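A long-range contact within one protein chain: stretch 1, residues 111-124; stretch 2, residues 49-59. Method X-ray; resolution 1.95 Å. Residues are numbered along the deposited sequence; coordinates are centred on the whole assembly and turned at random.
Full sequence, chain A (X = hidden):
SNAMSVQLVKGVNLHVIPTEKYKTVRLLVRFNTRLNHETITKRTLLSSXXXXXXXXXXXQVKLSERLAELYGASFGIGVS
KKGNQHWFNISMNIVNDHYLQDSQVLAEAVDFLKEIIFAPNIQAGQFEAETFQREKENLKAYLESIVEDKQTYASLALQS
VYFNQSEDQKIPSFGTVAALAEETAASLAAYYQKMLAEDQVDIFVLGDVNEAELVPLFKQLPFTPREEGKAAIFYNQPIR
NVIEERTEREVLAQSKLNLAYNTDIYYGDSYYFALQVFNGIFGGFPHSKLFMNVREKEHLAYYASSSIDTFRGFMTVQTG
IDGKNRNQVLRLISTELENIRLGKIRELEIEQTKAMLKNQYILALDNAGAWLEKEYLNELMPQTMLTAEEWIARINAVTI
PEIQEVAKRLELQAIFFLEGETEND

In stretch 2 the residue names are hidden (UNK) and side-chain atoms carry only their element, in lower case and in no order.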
# COMPACT_ATOMS: atom_id res chain seq x y z
N ASP A 111 -18.18 20.57 2.41
CA ASP A 111 -19.58 20.16 2.51
C ASP A 111 -19.78 18.80 1.84
O ASP A 111 -20.48 17.94 2.36
CB ASP A 111 -20.51 21.23 1.90
CG ASP A 111 -22.00 20.82 1.97
OD1 ASP A 111 -22.57 20.90 3.07
OD2 ASP A 111 -22.59 20.44 0.93
N PHE A 112 -19.16 18.60 0.68
CA PHE A 112 -19.31 17.31 -0.02
C PHE A 112 -18.71 16.16 0.79
O PHE A 112 -19.33 15.09 0.93
CB PHE A 112 -18.64 17.36 -1.39
CG PHE A 112 -18.79 16.08 -2.17
CD1 PHE A 112 -20.01 15.77 -2.76
CD2 PHE A 112 -17.72 15.21 -2.31
CE1 PHE A 112 -20.16 14.57 -3.50
CE2 PHE A 112 -17.85 14.02 -3.06
CZ PHE A 112 -19.07 13.70 -3.66
N LEU A 113 -17.52 16.37 1.32
CA LEU A 113 -16.95 15.43 2.28
C LEU A 113 -17.87 15.15 3.46
O LEU A 113 -18.00 13.99 3.91
CB LEU A 113 -15.57 15.88 2.77
CG LEU A 113 -14.46 16.00 1.72
CD1 LEU A 113 -13.30 16.70 2.38
CD2 LEU A 113 -14.08 14.60 1.20
N LYS A 114 -18.50 16.19 4.01
CA LYS A 114 -19.38 15.98 5.15
C LYS A 114 -20.52 15.02 4.77
O LYS A 114 -20.94 14.16 5.60
CB LYS A 114 -19.94 17.32 5.66
CG LYS A 114 -20.74 17.21 6.92
CD LYS A 114 -21.27 18.56 7.36
CE LYS A 114 -21.85 18.44 8.78
NZ LYS A 114 -22.71 19.59 9.19
N GLU A 115 -21.05 15.22 3.55
CA GLU A 115 -22.12 14.37 3.01
C GLU A 115 -21.65 12.93 2.89
O GLU A 115 -22.30 11.99 3.42
CB GLU A 115 -22.63 14.89 1.65
CG GLU A 115 -23.50 16.19 1.74
CD GLU A 115 -24.86 15.96 2.44
OE1 GLU A 115 -25.38 14.81 2.45
OE2 GLU A 115 -25.41 16.94 3.00
N ILE A 116 -20.52 12.75 2.22
CA ILE A 116 -19.94 11.40 2.05
C ILE A 116 -19.66 10.68 3.39
O ILE A 116 -20.01 9.51 3.57
CB ILE A 116 -18.66 11.46 1.20
CG1 ILE A 116 -19.00 11.92 -0.23
CG2 ILE A 116 -17.91 10.08 1.25
CD1 ILE A 116 -20.11 11.08 -0.94
N ILE A 117 -19.05 11.40 4.32
CA ILE A 117 -18.58 10.77 5.57
C ILE A 117 -19.67 10.58 6.62
O ILE A 117 -19.74 9.50 7.25
CB ILE A 117 -17.39 11.56 6.15
CG1 ILE A 117 -16.21 11.49 5.16
CG2 ILE A 117 -17.01 11.02 7.53
CD1 ILE A 117 -15.05 12.40 5.57
N PHE A 118 -20.52 11.58 6.78
CA PHE A 118 -21.53 11.59 7.83
C PHE A 118 -22.95 11.30 7.37
O PHE A 118 -23.85 11.13 8.19
CB PHE A 118 -21.44 12.92 8.57
CG PHE A 118 -20.12 13.14 9.25
CD1 PHE A 118 -19.89 12.64 10.52
CD2 PHE A 118 -19.09 13.83 8.60
CE1 PHE A 118 -18.66 12.82 11.15
CE2 PHE A 118 -17.86 14.02 9.22
CZ PHE A 118 -17.65 13.50 10.51
N ALA A 119 -23.17 11.27 6.06
CA ALA A 119 -24.51 10.96 5.55
C ALA A 119 -24.43 9.87 4.50
O ALA A 119 -24.83 10.08 3.36
CB ALA A 119 -25.25 12.23 5.01
N PRO A 120 -23.89 8.69 4.88
CA PRO A 120 -23.84 7.60 3.92
C PRO A 120 -25.24 7.07 3.66
O PRO A 120 -26.19 7.45 4.37
CB PRO A 120 -23.01 6.55 4.66
CG PRO A 120 -23.32 6.80 6.09
CD PRO A 120 -23.30 8.28 6.18
N ASN A 121 -25.37 6.20 2.67
CA ASN A 121 -26.66 5.72 2.22
C ASN A 121 -27.13 4.55 3.11
O ASN A 121 -27.20 3.40 2.68
CB ASN A 121 -26.57 5.31 0.75
CG ASN A 121 -27.94 5.15 0.10
OD1 ASN A 121 -28.97 5.43 0.72
ND2 ASN A 121 -27.95 4.68 -1.16
N ILE A 122 -27.40 4.88 4.37
CA ILE A 122 -27.85 3.90 5.35
C ILE A 122 -29.26 4.28 5.76
O ILE A 122 -29.53 5.47 6.03
CB ILE A 122 -26.91 3.87 6.61
CG1 ILE A 122 -25.45 3.54 6.20
CG2 ILE A 122 -27.49 2.92 7.72
CD1 ILE A 122 -24.48 3.55 7.34
N GLN A 123 -30.15 3.28 5.79
CA GLN A 123 -31.52 3.47 6.28
C GLN A 123 -31.82 2.50 7.39
O GLN A 123 -31.64 1.29 7.23
CB GLN A 123 -32.57 3.27 5.18
CG GLN A 123 -32.59 4.39 4.16
CD GLN A 123 -31.59 4.15 3.09
OE1 GLN A 123 -31.28 2.98 2.79
NE2 GLN A 123 -31.05 5.22 2.50
N ALA A 124 -32.31 3.03 8.51
CA ALA A 124 -32.59 2.21 9.71
C ALA A 124 -31.51 1.14 9.93
O ALA A 124 -31.80 -0.06 10.03
CB ALA A 124 -33.98 1.62 9.65
N UNK A 49 -18.84 1.25 -0.91
CA UNK A 49 -20.19 1.69 -0.59
C UNK A 49 -20.23 3.20 -0.44
O UNK A 49 -21.17 3.84 -0.99
c UNK A 49 -22.14 -0.90 -0.25
c UNK A 49 -21.11 -1.13 2.02
c UNK A 49 -20.92 -0.51 0.63
c UNK A 49 -20.71 1.01 0.68
N UNK A 50 -19.24 3.76 0.24
CA UNK A 50 -19.27 5.19 0.53
C UNK A 50 -18.94 6.05 -0.69
O UNK A 50 -19.28 7.23 -0.74
c UNK A 50 -18.37 5.51 1.71
c UNK A 50 -17.80 7.23 4.40
c UNK A 50 -18.92 4.85 3.00
se UNK A 50 -17.75 5.28 4.48
N UNK A 51 -18.30 5.44 -1.68
CA UNK A 51 -17.90 6.13 -2.91
C UNK A 51 -19.02 6.20 -3.95
O UNK A 51 -19.14 7.19 -4.68
c UNK A 51 -16.70 5.37 -3.52
c UNK A 51 -16.14 5.95 -4.78
o UNK A 51 -13.85 5.47 -5.31
o UNK A 51 -15.34 3.94 -5.79
c UNK A 51 -15.03 5.06 -5.35
N UNK A 52 -19.83 5.13 -4.04
CA UNK A 52 -20.75 4.96 -5.16
C UNK A 52 -21.96 5.90 -5.07
O UNK A 52 -22.42 6.41 -6.10
c UNK A 52 -21.91 2.99 -4.04
o UNK A 52 -22.02 3.31 -6.44
c UNK A 52 -21.18 3.49 -5.29
N UNK A 53 -22.46 6.11 -3.85
CA UNK A 53 -23.58 7.02 -3.59
C UNK A 53 -23.63 7.33 -2.10
O UNK A 53 -22.90 6.71 -1.30
o UNK A 53 -25.37 5.02 -2.32
c UNK A 53 -24.92 6.49 -4.16
c UNK A 53 -25.38 5.17 -3.54
n UNK A 53 -25.82 4.21 -4.40
N UNK A 54 -24.47 8.29 -1.72
CA UNK A 54 -24.66 8.62 -0.31
C UNK A 54 -26.15 8.89 -0.08
O UNK A 54 -26.93 8.88 -1.02
o UNK A 54 -24.28 11.03 -0.47
c UNK A 54 -23.79 9.82 0.10
N UNK A 55 -26.53 9.17 1.16
CA UNK A 55 -27.95 9.42 1.47
C UNK A 55 -28.58 10.48 0.56
O UNK A 55 -29.71 10.31 0.08
c UNK A 55 -28.09 9.87 2.92
c UNK A 55 -30.11 8.54 3.56
c UNK A 55 -29.52 9.95 3.44
c UNK A 55 -29.52 10.70 4.78
N UNK A 56 -27.86 11.58 0.36
CA UNK A 56 -28.39 12.74 -0.35
C UNK A 56 -27.94 12.86 -1.80
O UNK A 56 -28.45 13.71 -2.54
c UNK A 56 -28.82 14.01 1.81
n UNK A 56 -28.06 14.30 2.86
o UNK A 56 -30.02 13.70 1.90
c UNK A 56 -28.13 14.03 0.44
N UNK A 57 -27.00 12.00 -2.21
CA UNK A 57 -26.69 11.76 -3.62
C UNK A 57 -26.92 10.27 -3.89
O UNK A 57 -25.96 9.50 -4.02
c UNK A 57 -25.64 14.68 -4.11
c UNK A 57 -25.46 15.99 -3.67
c UNK A 57 -24.64 16.26 -2.60
c UNK A 57 -23.98 15.22 -1.95
o UNK A 57 -24.47 17.57 -2.18
c UNK A 57 -24.18 13.89 -2.38
c UNK A 57 -25.00 13.62 -3.48
c UNK A 57 -25.25 12.20 -3.94
N UNK A 58 -28.20 9.84 -3.88
CA UNK A 58 -28.57 8.41 -3.75
C UNK A 58 -28.26 7.50 -4.93
O UNK A 58 -28.54 6.31 -4.86
c UNK A 58 -30.56 9.75 -4.00
c UNK A 58 -30.08 8.44 -3.49
c UNK A 58 -29.39 10.72 -3.90
N UNK A 59 -27.69 8.04 -5.99
CA UNK A 59 -27.24 7.21 -7.08
C UNK A 59 -26.07 7.87 -7.77
O UNK A 59 -25.73 9.01 -7.45
c UNK A 59 -29.00 8.04 -8.71
c UNK A 59 -28.40 6.85 -8.02
n UNK A 59 -30.31 8.16 -8.65
o UNK A 59 -28.29 8.84 -9.31
O HOH W 1 -21.11 7.91 1.51
O HOH W 2 -22.89 5.70 1.51
O HOH W 3 -25.36 12.33 1.64
O HOH W 4 -29.96 4.66 -3.46

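Position 49 carries four side-chain carbons forked at the second, the branching of leucine; Leu49 lies in the helix and makes no contact with stretch 1. At position 50 the unbranched chain runs two carbons, a selenium and a terminal carbon, which lies against Ile116 and Ile117. This is selenomethionine, Met50; its CE reaches Ile116 O at 3.3 Å and Ile117 CA at 3.8 Å, so the tip packs against the last turn of the opposing helix. Position 51 has three carbons, the third bearing two oxygens: Glu51. Position 52 has one carbon that carries an oxygen and a second carbon, the pattern of threonine, Thr52. In both, the CA-to-CB bond points away from stretch 1.

Position 53 shows two carbons, the second bearing one oxygen and one nitrogen, an amide whose oxygen meets Asn121 ND2. It is Asn53, the first residue to leave helical geometry, and its OD1 accepts a hydrogen bond from Asn121 ND2 at 2.8 Å. Position 54 has a single carbon, packed against Ala119 and Ile116, followed by an oxygen: serine. Ser54 CB sits 3.4 Å from Ala119 O and 4.0 Å from Ile116 CD1, while OG donates to a water.

Four carbons forked at the second recur at position 55, touching Ala119 and Gln123; its backbone N donates to Ala119 O at 2.9 Å. This is Leu55; its CB lies 4.2 Å from Ala119 CB, and CD1 approaches Gln123 NE2 at 3.6 Å. Position 56 has two carbons ending in one oxygen and one nitrogen; its CA-to-CB bond points toward stretch 1, and the nitrogen meets Glu115 OE1. In Asn56, ND2 donates to Glu115 OE1 over 2.8 Å, with a nearly linear angle of 174°.

At position 57 one carbon leads to a six-carbon ring bearing an oxygen, set against Glu115 and Phe112, hence Tyr57. Its CE2 is 3.8 Å from Glu115 CG and 4.1 Å from Phe112 CD1; the two aromatic rings meet obliquely, with planes at 39°. Three carbons closing onto the backbone nitrogen make position 58 Pro58, whose O is joined to Asn121 ND2 through a water. Position 59, two carbons with a terminal oxygen and nitrogen, is Asn59; its CA-to-CB bond points away, and it caps a following helix.

The contact buries 730 Å² where both helices end. Ala119 O receives Leu55 N, and the Asn53–Asn121 and Asn56–Glu115 bonds add side-chain links. One water ties Ser54 OG and Asn56 N to Glu115 OE1 and Ala119 O. Apolar packing by Met50 and Tyr57 complements this network.

Stretch 2 49-59: LMETNSLNYPN
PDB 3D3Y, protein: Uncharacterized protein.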